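Local coordinates for protein protocadherin gamma-B3 (PDB 5K8R) that is a potential calcium-dependent cell-adhesion protein, seen here as its first four extracellular cadherin repeats, and may help establish and maintain specific neuronal connections in the brain, at residues 59-62 against 63-66; 153-156 against 157-161; 224-227 against 228-231; 211-214 against 215-219; 103-106 against 107-110. All coordinates share one frame; numbering follows the deposited sequence.

Contact 1: residues 59-62 against 63-66. With CA (calcium ion), chain C; CA (calcium ion), chain D.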
loop_
_atom_site.group_PDB
_atom_site.type_symbol
_atom_site.label_atom_id
_atom_site.label_comp_id
_atom_site.label_asym_id
_atom_site.label_seq_id
_atom_site.Cartn_x
_atom_site.Cartn_y
_atom_site.Cartn_z
ATOM N N ARG A 59 -36.528 -44.469 14.757
ATOM C CA ARG A 59 -36.476 -43.023 14.602
ATOM C C ARG A 59 -36.496 -42.642 13.127
ATOM O O ARG A 59 -35.701 -43.151 12.330
ATOM C CB ARG A 59 -35.226 -42.458 15.277
ATOM C CG ARG A 59 -35.042 -40.963 15.069
ATOM C CD ARG A 59 -33.931 -40.412 15.946
ATOM N NE ARG A 59 -33.760 -38.974 15.767
ATOM C CZ ARG A 59 -32.828 -38.420 14.998
ATOM N NH1 ARG A 59 -31.970 -39.185 14.336
ATOM N NH2 ARG A 59 -32.748 -37.101 14.895
ATOM N N ILE A 60 -37.410 -41.744 12.766
ATOM C CA ILE A 60 -37.516 -41.252 11.398
ATOM C C ILE A 60 -37.052 -39.802 11.360
ATOM O O ILE A 60 -37.836 -38.878 11.604
ATOM C CB ILE A 60 -38.953 -41.397 10.863
ATOM C CG1 ILE A 60 -39.399 -42.857 10.939
ATOM C CG2 ILE A 60 -39.049 -40.885 9.432
ATOM C CD1 ILE A 60 -40.796 -43.097 10.418
ATOM N N ASP A 61 -35.770 -39.597 11.066
ATOM C CA ASP A 61 -35.188 -38.262 10.981
ATOM C C ASP A 61 -35.220 -37.811 9.525
ATOM O O ASP A 61 -34.509 -38.366 8.681
ATOM C CB ASP A 61 -33.763 -38.261 11.529
ATOM C CG ASP A 61 -33.065 -36.926 11.344
ATOM O OD1 ASP A 61 -33.755 -35.885 11.323
ATOM O OD2 ASP A 61 -31.822 -36.920 11.219
ATOM N N ARG A 62 -36.041 -36.799 9.231
ATOM C CA ARG A 62 -36.179 -36.336 7.854
ATOM C C ARG A 62 -34.883 -35.731 7.328
ATOM O O ARG A 62 -34.604 -35.815 6.127
ATOM C CB ARG A 62 -37.315 -35.319 7.752
ATOM C CG ARG A 62 -37.715 -34.982 6.327
ATOM C CD ARG A 62 -38.140 -33.531 6.200
ATOM N NE ARG A 62 -37.060 -32.627 6.582
ATOM C CZ ARG A 62 -36.070 -32.263 5.774
ATOM N NH1 ARG A 62 -36.019 -32.727 4.532
ATOM N NH2 ARG A 62 -35.127 -31.437 6.205
ATOM N N GLU A 63 -34.083 -35.121 8.205
ATOM C CA GLU A 63 -32.823 -34.528 7.765
ATOM C C GLU A 63 -31.851 -35.595 7.275
ATOM O O GLU A 63 -31.141 -35.388 6.284
ATOM C CB GLU A 63 -32.197 -33.711 8.896
ATOM C CG GLU A 63 -32.755 -32.303 9.029
ATOM C CD GLU A 63 -34.190 -32.280 9.514
ATOM O OE1 GLU A 63 -34.500 -32.993 10.491
ATOM O OE2 GLU A 63 -35.009 -31.555 8.911
ATOM N N GLU A 64 -31.807 -36.742 7.952
ATOM C CA GLU A 64 -30.894 -37.804 7.548
ATOM C C GLU A 64 -31.431 -38.599 6.364
ATOM O O GLU A 64 -30.647 -39.159 5.590
ATOM C CB GLU A 64 -30.621 -38.734 8.732
ATOM C CG GLU A 64 -29.524 -39.755 8.486
ATOM C CD GLU A 64 -29.269 -40.634 9.694
ATOM O OE1 GLU A 64 -30.010 -40.506 10.690
ATOM O OE2 GLU A 64 -28.326 -41.452 9.646
ATOM N N ILE A 65 -32.753 -38.646 6.197
ATOM C CA ILE A 65 -33.351 -39.446 5.134
ATOM C C ILE A 65 -33.382 -38.676 3.820
ATOM O O ILE A 65 -32.907 -39.163 2.788
ATOM C CB ILE A 65 -34.759 -39.912 5.548
ATOM C CG1 ILE A 65 -34.678 -40.852 6.752
ATOM C CG2 ILE A 65 -35.461 -40.593 4.384
ATOM C CD1 ILE A 65 -36.027 -41.190 7.347
ATOM N N CYS A 66 -33.943 -37.463 3.830
ATOM C CA CYS A 66 -34.108 -36.694 2.605
ATOM C C CYS A 66 -33.225 -35.459 2.514
ATOM O O CYS A 66 -33.074 -34.912 1.418
ATOM C CB CYS A 66 -35.574 -36.264 2.433
ATOM S SG CYS A 66 -36.737 -37.630 2.186
HETATM CA CA CA C . -35.021 -34.222 12.533
HETATM CA CA CA D . -36.449 -30.960 10.742
#
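The guanidinium of Arg62 and the carboxylate of Glu63 meet steeply inclined, their planes 74° apart, with Glu63 CA lying over one face of the guanidinium. Arg62 NH2 comes down on Glu63 OE2 from above the carboxylate plane at 2.7 Å, and Arg62 NE adds a weak bond to the same oxygen, completing a salt bridge between neighbours in sequence. The carboxylates of Glu63 and Asp61 serve metal. Glu63 chelates one calcium ion through OE2 at 2.4 Å and OE1 at 2.8 Å, while OE1 also reaches a second calcium ion at 2.4 Å and thereby bridges the pair. Asp61 OD1 joins it on that second ion, also at 2.4 Å, and the shared metal explains why two carboxylate oxygens can sit side by side. With CG anti to the backbone N (chi1 175°), Asp61 turns its carboxylate to the start of helix 62-65, where OD1 takes the N-H of Glu63 from above its plane at 3.2 Å and OD2 receives a weak bond from Glu64 N. Asp61 is thus N-cap and metal ligand at once. Its carbonyl O accepts from Ile65 N at 3.1 Å, and Ile65 CD1 packs on Ile60 CG2 at 3.7 Å. Arg59, whose guanidinium has Asp61 CB over one face, pairs chiefly with Glu10. Glu9, Glu10, Asp95, Ile96, Asp98 and Asp131 complete the two metal sites. Asp61-Arg62-Glu63 is the Asp-Arg-Glu motif of cadherins, which carries calcium at the junction between successive repeats, here the first and second.

Contact 2: residues 153-156 against 157-161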
loop_
_atom_site.group_PDB
_atom_site.type_symbol
_atom_site.label_atom_id
_atom_site.label_comp_id
_atom_site.label_asym_id
_atom_site.label_seq_id
_atom_site.Cartn_x
_atom_site.Cartn_y
_atom_site.Cartn_z
ATOM N N LYS A 153 -31.252 -9.316 1.577
ATOM C CA LYS A 153 -31.740 -9.589 0.236
ATOM C C LYS A 153 -32.186 -11.041 0.144
ATOM O O LYS A 153 -32.032 -11.826 1.084
ATOM C CB LYS A 153 -30.669 -9.283 -0.819
ATOM C CG LYS A 153 -30.303 -7.811 -0.930
ATOM C CD LYS A 153 -29.301 -7.585 -2.052
ATOM C CE LYS A 153 -28.983 -6.110 -2.227
ATOM N NZ LYS A 153 -28.059 -5.880 -3.372
ATOM N N GLU A 154 -32.754 -11.397 -1.004
ATOM C CA GLU A 154 -33.231 -12.748 -1.249
ATOM C C GLU A 154 -32.749 -13.222 -2.610
ATOM O O GLU A 154 -32.714 -12.447 -3.571
ATOM C CB GLU A 154 -34.763 -12.825 -1.181
ATOM C CG GLU A 154 -35.343 -12.540 0.197
ATOM C CD GLU A 154 -36.842 -12.768 0.260
ATOM O OE1 GLU A 154 -37.434 -13.131 -0.777
ATOM O OE2 GLU A 154 -37.426 -12.588 1.350
ATOM N N ASN A 155 -32.373 -14.496 -2.684
ATOM C CA ASN A 155 -31.989 -15.092 -3.952
ATOM C C ASN A 155 -33.230 -15.345 -4.805
ATOM O O ASN A 155 -34.357 -14.998 -4.438
ATOM C CB ASN A 155 -31.211 -16.387 -3.720
ATOM C CG ASN A 155 -29.917 -16.164 -2.963
ATOM O OD1 ASN A 155 -28.934 -15.677 -3.521
ATOM N ND2 ASN A 155 -29.908 -16.529 -1.687
ATOM N N LEU A 156 -33.020 -15.970 -5.963
ATOM C CA LEU A 156 -34.125 -16.242 -6.874
ATOM C C LEU A 156 -35.038 -17.357 -6.380
ATOM O O LEU A 156 -36.123 -17.535 -6.944
ATOM C CB LEU A 156 -33.589 -16.582 -8.268
ATOM C CG LEU A 156 -33.265 -15.412 -9.206
ATOM C CD1 LEU A 156 -32.102 -14.572 -8.694
ATOM C CD2 LEU A 156 -32.981 -15.918 -10.612
ATOM N N ASP A 157 -34.637 -18.101 -5.352
ATOM C CA ASP A 157 -35.467 -19.150 -4.776
ATOM C C ASP A 157 -36.168 -18.719 -3.495
ATOM O O ASP A 157 -36.825 -19.546 -2.855
ATOM C CB ASP A 157 -34.629 -20.407 -4.510
ATOM C CG ASP A 157 -33.366 -20.119 -3.713
ATOM O OD1 ASP A 157 -33.369 -19.181 -2.889
ATOM O OD2 ASP A 157 -32.365 -20.840 -3.910
ATOM N N GLY A 158 -36.044 -17.452 -3.105
ATOM C CA GLY A 158 -36.671 -16.954 -1.901
ATOM C C GLY A 158 -35.817 -17.024 -0.653
ATOM O O GLY A 158 -36.206 -16.452 0.373
ATOM N N SER A 159 -34.674 -17.704 -0.702
ATOM C CA SER A 159 -33.802 -17.785 0.463
ATOM C C SER A 159 -33.141 -16.437 0.727
ATOM O O SER A 159 -32.752 -15.724 -0.200
ATOM C CB SER A 159 -32.736 -18.860 0.260
ATOM O OG SER A 159 -31.902 -18.548 -0.842
ATOM N N ARG A 160 -33.006 -16.099 2.005
ATOM C CA ARG A 160 -32.480 -14.806 2.415
ATOM C C ARG A 160 -30.970 -14.875 2.614
ATOM O O ARG A 160 -30.418 -15.917 2.976
ATOM C CB ARG A 160 -33.146 -14.331 3.712
ATOM C CG ARG A 160 -34.595 -13.874 3.573
ATOM C CD ARG A 160 -35.558 -15.045 3.450
ATOM N NE ARG A 160 -36.949 -14.609 3.380
ATOM C CZ ARG A 160 -37.765 -14.555 4.427
ATOM N NH1 ARG A 160 -39.017 -14.147 4.276
ATOM N NH2 ARG A 160 -37.327 -14.912 5.627
ATOM N N TYR A 161 -30.306 -13.744 2.371
ATOM C CA TYR A 161 -28.891 -13.606 2.662
ATOM C C TYR A 161 -28.620 -12.173 3.097
ATOM O O TYR A 161 -29.256 -11.241 2.576
ATOM C CB TYR A 161 -28.005 -13.975 1.464
ATOM C CG TYR A 161 -28.123 -13.063 0.262
ATOM C CD1 TYR A 161 -27.230 -12.018 0.070
ATOM C CD2 TYR A 161 -29.113 -13.262 -0.691
ATOM C CE1 TYR A 161 -27.327 -11.188 -1.031
ATOM C CE2 TYR A 161 -29.218 -12.437 -1.795
ATOM C CZ TYR A 161 -28.321 -11.404 -1.961
ATOM O OH TYR A 161 -28.423 -10.579 -3.057
#
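Glu154 lies alongside Arg160, the two side chains pointing the same way from a non-hydrogen-bonded pair of the antiparallel hairpin formed by strands 148-154 and 160-166. From the root outward, Glu154 CB passes 3.7 Å from Ser159 O, and CG then rests on Arg160 CG, so that the aliphatic parts touch before the charges do. Further out, CD and OE1 border the carbonyl of Gly158. At the tip OE2 takes the N-H of Arg160 NE at 2.9 Å, from well above the carboxylate plane, in a salt bridge. The far end of the arginine has a second hold, since NH2 bonds to Gln138 O.

Where Lys153 and Tyr161 leave the sheet on its other face, Lys153 CB lies over one face of the tyrosine ring, 3.4 Å from CZ. The strand ends are joined by a type I turn from Asn155 to Gly158, closed by Gly158 N to Asn155 O. Asn155 N also bonds to Ser159 O at 2.8 Å, and Gly158 takes positive phi (92°), which together fit a type I turn followed by a G1 bulge. Asp157 OD1 accepts from Ser159 N, as an Asx turn. Ser159 OG, between its backbone N and carbonyl carbon (chi1 62°), can meet two partners: it donates to Asp157 OD1 at 2.6 Å and accepts from Asn155 ND2 at 3.0 Å, an amide that also reaches a bound buffer molecule. This chain of bonds is consistent with a turn stiffened by its own side chains.

Contact 3: residues 224-227 against 228-231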
loop_
_atom_site.group_PDB
_atom_site.type_symbol
_atom_site.label_atom_id
_atom_site.label_comp_id
_atom_site.label_asym_id
_atom_site.label_seq_id
_atom_site.Cartn_x
_atom_site.Cartn_y
_atom_site.Cartn_z
ATOM N N ASN A 224 33.541 28.046 15.399
ATOM C CA ASN A 224 34.572 27.059 15.696
ATOM C C ASN A 224 33.950 25.724 16.092
ATOM O O ASN A 224 34.550 24.952 16.846
ATOM C CB ASN A 224 35.502 27.566 16.803
ATOM C CG ASN A 224 34.787 27.760 18.125
ATOM O OD1 ASN A 224 33.598 28.069 18.160
ATOM N ND2 ASN A 224 35.513 27.581 19.222
ATOM N N LEU A 225 32.754 25.447 15.588
ATOM C CA LEU A 225 32.079 24.190 15.882
ATOM C C LEU A 225 32.774 23.049 15.154
ATOM O O LEU A 225 32.925 23.111 13.926
ATOM C CB LEU A 225 30.611 24.268 15.472
ATOM C CG LEU A 225 29.734 23.060 15.810
ATOM C CD1 LEU A 225 29.650 22.859 17.314
ATOM C CD2 LEU A 225 28.345 23.215 15.208
ATOM N N PRO A 226 33.218 22.006 15.851
ATOM C CA PRO A 226 33.895 20.898 15.169
ATOM C C PRO A 226 32.958 20.164 14.223
ATOM O O PRO A 226 31.742 20.121 14.420
ATOM C CB PRO A 226 34.342 19.989 16.322
ATOM C CG PRO A 226 34.328 20.863 17.536
ATOM C CD PRO A 226 33.214 21.836 17.313
ATOM N N ALA A 227 33.547 19.580 13.183
ATOM C CA ALA A 227 32.777 18.808 12.221
ATOM C C ALA A 227 32.199 17.559 12.875
ATOM O O ALA A 227 32.783 16.985 13.798
ATOM C CB ALA A 227 33.648 18.421 11.025
ATOM N N GLY A 228 31.035 17.139 12.386
ATOM C CA GLY A 228 30.329 16.010 12.953
ATOM C C GLY A 228 29.443 16.340 14.133
ATOM O O GLY A 228 28.736 15.449 14.623
ATOM N N SER A 229 29.451 17.585 14.600
ATOM C CA SER A 229 28.660 17.961 15.761
ATOM C C SER A 229 27.181 18.059 15.404
ATOM O O SER A 229 26.809 18.442 14.291
ATOM C CB SER A 229 29.145 19.297 16.323
ATOM O OG SER A 229 30.547 19.290 16.525
ATOM N N SER A 230 26.335 17.707 16.368
ATOM C CA SER A 230 24.896 17.847 16.200
ATOM C C SER A 230 24.497 19.303 16.394
ATOM O O SER A 230 24.926 19.950 17.354
ATOM C CB SER A 230 24.152 16.953 17.193
ATOM O OG SER A 230 22.749 17.053 17.020
ATOM N N VAL A 231 23.679 19.818 15.479
ATOM C CA VAL A 231 23.238 21.202 15.517
ATOM C C VAL A 231 21.758 21.315 15.875
ATOM O O VAL A 231 21.377 22.184 16.663
ATOM C CB VAL A 231 23.549 21.914 14.180
ATOM C CG1 VAL A 231 22.985 21.137 13.002
ATOM C CG2 VAL A 231 23.023 23.336 14.188
#
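Pro226 O is gripped twice by Ser229. The hydroxyl OG donates to it at 2.6 Å, standing 41° above the carbonyl plane, and the backbone N of Ser229 adds a longer, weak bond at 3.4 Å. With OG anti to its own carbonyl carbon (chi1 -51°), the serine carries its hydroxyl beside its backbone N, and both donors face the same acceptor. This is a type II beta turn from Pro226 to Ser229, placed in the loop that links strands 216-222 and 230-237 of the third cadherin repeat. Gly228 occupies its third position with phi 85°, where a CB would collide with Ala227 O. Just before the turn in sequence, Leu225 lays CD1 and CG against Ser229 CB and OG alike, the closest pair being CD1 to CB at 3.7 Å. The same leucine leans on Leu277 and on Thr273 of strand 270-273. An alanine here would remove both methyl branches and would probably open a gap between Ser229 CB and those two neighbours. Pro226 brings its ring to the hydroxyl as well, CD standing 3.8 Å from Ser229 OG. Backbone bonds from Gly228 and Ser229 to Thr273 tie the turn to the adjacent strand.

Contact 4: residues 211-214 against 215-219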
loop_
_atom_site.group_PDB
_atom_site.type_symbol
_atom_site.label_atom_id
_atom_site.label_comp_id
_atom_site.label_asym_id
_atom_site.label_seq_id
_atom_site.Cartn_x
_atom_site.Cartn_y
_atom_site.Cartn_z
ATOM N N VAL A 211 3.556 15.757 9.493
ATOM C CA VAL A 211 3.367 17.063 10.116
ATOM C C VAL A 211 4.611 17.386 10.932
ATOM O O VAL A 211 4.916 16.689 11.907
ATOM C CB VAL A 211 2.114 17.105 11.006
ATOM C CG1 VAL A 211 2.083 18.395 11.811
ATOM C CG2 VAL A 211 0.857 16.970 10.160
ATOM N N PHE A 212 5.322 18.439 10.539
ATOM C CA PHE A 212 6.483 18.881 11.297
ATOM C C PHE A 212 6.048 19.520 12.609
ATOM O O PHE A 212 5.031 20.217 12.674
ATOM C CB PHE A 212 7.311 19.876 10.486
ATOM C CG PHE A 212 8.268 19.232 9.527
ATOM C CD1 PHE A 212 9.429 18.632 9.988
ATOM C CD2 PHE A 212 8.017 19.237 8.165
ATOM C CE1 PHE A 212 10.316 18.041 9.110
ATOM C CE2 PHE A 212 8.901 18.648 7.282
ATOM C CZ PHE A 212 10.053 18.051 7.756
ATOM N N THR A 213 6.833 19.278 13.662
ATOM C CA THR A 213 6.532 19.876 14.958
ATOM C C THR A 213 6.725 21.386 14.939
ATOM O O THR A 213 6.102 22.100 15.733
ATOM C CB THR A 213 7.403 19.245 16.045
ATOM O OG1 THR A 213 8.779 19.561 15.799
ATOM C CG2 THR A 213 7.232 17.736 16.049
ATOM N N GLN A 214 7.582 21.888 14.051
ATOM C CA GLN A 214 7.814 23.316 13.902
ATOM C C GLN A 214 7.958 23.646 12.425
ATOM O O GLN A 214 8.549 22.872 11.665
ATOM C CB GLN A 214 9.073 23.773 14.653
ATOM C CG GLN A 214 9.066 23.497 16.146
ATOM C CD GLN A 214 10.355 23.925 16.819
ATOM O OE1 GLN A 214 11.171 24.632 16.227
ATOM N NE2 GLN A 214 10.547 23.495 18.060
ATOM N N ASP A 215 7.415 24.793 12.023
ATOM C CA ASP A 215 7.621 25.297 10.671
ATOM C C ASP A 215 8.964 25.992 10.505
ATOM O O ASP A 215 9.291 26.421 9.394
ATOM C CB ASP A 215 6.491 26.255 10.284
ATOM C CG ASP A 215 5.157 25.551 10.132
ATOM O OD1 ASP A 215 5.150 24.374 9.713
ATOM O OD2 ASP A 215 4.117 26.175 10.431
ATOM N N MET A 216 9.744 26.109 11.578
ATOM C CA MET A 216 11.049 26.756 11.530
ATOM C C MET A 216 11.872 26.274 12.713
ATOM O O MET A 216 11.428 26.380 13.861
ATOM C CB MET A 216 10.910 28.284 11.558
ATOM C CG MET A 216 12.198 29.021 11.894
ATOM S SD MET A 216 13.477 28.838 10.637
ATOM C CE MET A 216 12.747 29.746 9.276
ATOM N N TYR A 217 13.058 25.742 12.432
ATOM C CA TYR A 217 13.992 25.287 13.460
ATOM C C TYR A 217 15.196 26.221 13.435
ATOM O O TYR A 217 16.084 26.082 12.588
ATOM C CB TYR A 217 14.407 23.838 13.225
ATOM C CG TYR A 217 13.264 22.849 13.255
ATOM C CD1 TYR A 217 12.830 22.294 14.452
ATOM C CD2 TYR A 217 12.625 22.462 12.084
ATOM C CE1 TYR A 217 11.787 21.386 14.484
ATOM C CE2 TYR A 217 11.581 21.555 12.105
ATOM C CZ TYR A 217 11.167 21.020 13.307
ATOM O OH TYR A 217 10.129 20.117 13.332
ATOM N N ARG A 218 15.226 27.174 14.362
ATOM C CA ARG A 218 16.300 28.153 14.439
ATOM C C ARG A 218 17.243 27.808 15.584
ATOM O O ARG A 218 16.808 27.371 16.652
ATOM C CB ARG A 218 15.743 29.566 14.624
ATOM C CG ARG A 218 16.781 30.664 14.456
ATOM C CD ARG A 218 16.142 32.044 14.461
ATOM N NE ARG A 218 17.120 33.099 14.207
ATOM C CZ ARG A 218 16.825 34.393 14.135
ATOM N NH1 ARG A 218 15.574 34.799 14.299
ATOM N NH2 ARG A 218 17.780 35.281 13.900
ATOM N N VAL A 219 18.540 28.009 15.352
ATOM C CA VAL A 219 19.562 27.687 16.339
ATOM C C VAL A 219 20.785 28.538 16.040
ATOM O O VAL A 219 21.021 28.931 14.894
ATOM C CB VAL A 219 19.893 26.172 16.322
ATOM C CG1 VAL A 219 20.588 25.798 15.027
ATOM C CG2 VAL A 219 20.735 25.781 17.532
#
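Tyr217 swings back toward Thr213 and Gln214 because its CG stands anti to the carbonyl carbon (chi1 -61°), which lays the ring against the preceding bend and sends the hydroxyl to the threonine. Thr213 in turn places OG1 between its backbone N and carbonyl carbon (chi1 65°), and the two hydroxyls meet at 2.9 Å in a hydrogen bond that either could donate. OG1 arrives at the ring's edge, near its plane, while Gln214 comes over a face. Gln214 CB forms a CH-pi contact, 3.9 Å from the Tyr217 ring centroid and 23° off its normal, displaced toward the rim. Beyond CB, CG and CD follow the CE1-CD1 side of the ring, the amide plane inclined only slightly to it. The bend is where the first strand of the third cadherin repeat changes partners: 211-212 pairs antiparallel with strand 230-237, whereas 216-222 crosses to the other sheet and runs parallel to strand 298-308. Such a divided first strand is a familiar feature of the cadherin beta sandwich. Tyr217 spans the change, for its OH also makes a weak bond to Met235 O of strand 230-237 while its ring rests on Cys301. Phe212 enters the interior next to it, the side chains crossing at about a right angle. Its CD1 approaches Tyr217 OH at 3.7 Å, and Tyr217 CE2 at 4.2 Å, and the phenylalanine ring goes on to pack against Val289 and Ala291.

Contact 5: residues 103-106 against 107-110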
loop_
_atom_site.group_PDB
_atom_site.type_symbol
_atom_site.label_atom_id
_atom_site.label_comp_id
_atom_site.label_asym_id
_atom_site.label_seq_id
_atom_site.Cartn_x
_atom_site.Cartn_y
_atom_site.Cartn_z
ATOM N N PHE A 103 -23.837 -20.843 11.985
ATOM C CA PHE A 103 -22.786 -20.183 11.227
ATOM C C PHE A 103 -21.533 -21.052 11.218
ATOM O O PHE A 103 -21.333 -21.906 12.085
ATOM C CB PHE A 103 -22.467 -18.804 11.810
ATOM C CG PHE A 103 -23.520 -17.768 11.532
ATOM C CD1 PHE A 103 -24.479 -17.461 12.481
ATOM C CD2 PHE A 103 -23.546 -17.098 10.318
ATOM C CE1 PHE A 103 -25.447 -16.506 12.227
ATOM C CE2 PHE A 103 -24.510 -16.143 10.058
ATOM C CZ PHE A 103 -25.462 -15.846 11.013
ATOM N N SER A 104 -20.684 -20.821 10.213
ATOM C CA SER A 104 -19.483 -21.639 10.064
ATOM C C SER A 104 -18.526 -21.439 11.233
ATOM O O SER A 104 -17.919 -22.401 11.718
ATOM C CB SER A 104 -18.789 -21.316 8.742
ATOM O OG SER A 104 -19.640 -21.586 7.642
ATOM N N GLN A 105 -18.377 -20.202 11.698
ATOM C CA GLN A 105 -17.491 -19.900 12.811
ATOM C C GLN A 105 -18.151 -18.876 13.721
ATOM O O GLN A 105 -18.957 -18.053 13.278
ATOM C CB GLN A 105 -16.129 -19.385 12.323
ATOM C CG GLN A 105 -16.211 -18.232 11.341
ATOM C CD GLN A 105 -14.856 -17.856 10.776
ATOM O OE1 GLN A 105 -13.855 -18.520 11.042
ATOM N NE2 GLN A 105 -14.816 -16.786 9.991
ATOM N N ASN A 106 -17.800 -18.939 15.006
ATOM C CA ASN A 106 -18.406 -18.043 15.985
ATOM C C ASN A 106 -17.932 -16.608 15.796
ATOM O O ASN A 106 -18.703 -15.663 15.999
ATOM C CB ASN A 106 -18.096 -18.530 17.400
ATOM C CG ASN A 106 -18.610 -19.932 17.661
ATOM O OD1 ASN A 106 -17.852 -20.821 18.048
ATOM N ND2 ASN A 106 -19.905 -20.138 17.449
ATOM N N ILE A 107 -16.672 -16.423 15.409
ATOM C CA ILE A 107 -16.092 -15.104 15.186
ATOM C C ILE A 107 -15.525 -15.061 13.775
ATOM O O ILE A 107 -14.791 -15.968 13.367
ATOM C CB ILE A 107 -14.999 -14.777 16.221
ATOM C CG1 ILE A 107 -15.555 -14.877 17.643
ATOM C CG2 ILE A 107 -14.431 -13.386 15.974
ATOM C CD1 ILE A 107 -14.555 -14.505 18.715
ATOM N N THR A 108 -15.864 -14.009 13.035
ATOM C CA THR A 108 -15.380 -13.800 11.678
ATOM C C THR A 108 -14.701 -12.440 11.596
ATOM O O THR A 108 -15.268 -11.434 12.033
ATOM C CB THR A 108 -16.525 -13.874 10.661
ATOM O OG1 THR A 108 -17.158 -15.158 10.736
ATOM C CG2 THR A 108 -16.001 -13.649 9.248
ATOM N N GLU A 109 -13.490 -12.413 11.045
ATOM C CA GLU A 109 -12.774 -11.163 10.836
ATOM C C GLU A 109 -13.031 -10.645 9.427
ATOM O O GLU A 109 -13.141 -11.423 8.475
ATOM C CB GLU A 109 -11.274 -11.345 11.065
ATOM C CG GLU A 109 -10.888 -11.534 12.522
ATOM C CD GLU A 109 -9.389 -11.499 12.735
ATOM O OE1 GLU A 109 -8.645 -11.557 11.734
ATOM O OE2 GLU A 109 -8.955 -11.409 13.903
ATOM N N LEU A 110 -13.121 -9.347 9.309
ATOM C CA LEU A 110 -13.385 -8.709 8.061
ATOM C C LEU A 110 -12.527 -7.475 7.933
ATOM O O LEU A 110 -12.672 -6.571 8.700
ATOM C CB LEU A 110 -14.842 -8.305 8.067
ATOM C CG LEU A 110 -15.393 -7.547 6.898
ATOM C CD1 LEU A 110 -15.296 -8.408 5.672
ATOM C CD2 LEU A 110 -16.827 -7.223 7.169
HETATM O O HOH W 1 -12.349 -14.839 9.839
#
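Gln105 and Thr108 meet through hydrogen bonds first of all. Gln105 NE2 donates to Thr108 OG1 at 2.9 Å, moderately bent at 142°, with the hydroxyl tilted out of the amide plane. The same nitrogen also gives to a water at 3.1 Å, which accepts from Glu109 N at 2.9 Å. One amide group therefore follows the start of strand 107-113, holding a side chain directly and the next backbone N-H by way of the water.

Close packing comes second. With CG between the backbone N and the carbonyl carbon (chi1 52°), the extended Gln105 chain is carried past Ile107 O to cross Thr108 at about a right angle. Gln105 CD comes to 3.2 Å from Ile107 O, and NE2 lies 3.4 Å from Thr108 CG2, so the amide is flanked by a carbonyl and a methyl group. A valine in place of Thr108 would probably leave Gln105 NE2 without its side-chain acceptor and the amide freer to turn.

Backbone ties come last: Thr108 bonds to Gln197 and Arg199 of strand 193-203. The Thr196 hydroxyl shares its one proton between the carbonyls of Gln105 and Asn106. Asn106, Ile107 and Thr108 spell an N-glycosylation sequon, Asn106 being a predicted site that carries no sugar here. The setting is the opening of the second cadherin repeat, where the chain enters the edge strand that runs parallel to the repeat's last strand.

Overall arrangement
The five contacts mark successive points along a rod of cadherin repeats, with contact 1 the most N-terminal of the five and contact 3 about 88 Å from it, centre to centre. Contact 1 alone supplies calcium ligands, at the junction of repeats one and two. Contacts 5 and 2 both belong to the second repeat, their centres about 21 Å apart and their nearest atoms about 9 Å apart, without touching. In the third repeat contacts 4 and 3 do meet: Val231 CG2 packs on Val219 CG1 at 3.6 Å, and strands 211-212 and 230-237 are neighbours in one sheet. Contacts 5 and 4, about 48 Å apart by their centres, each introduce a repeat's edge strand.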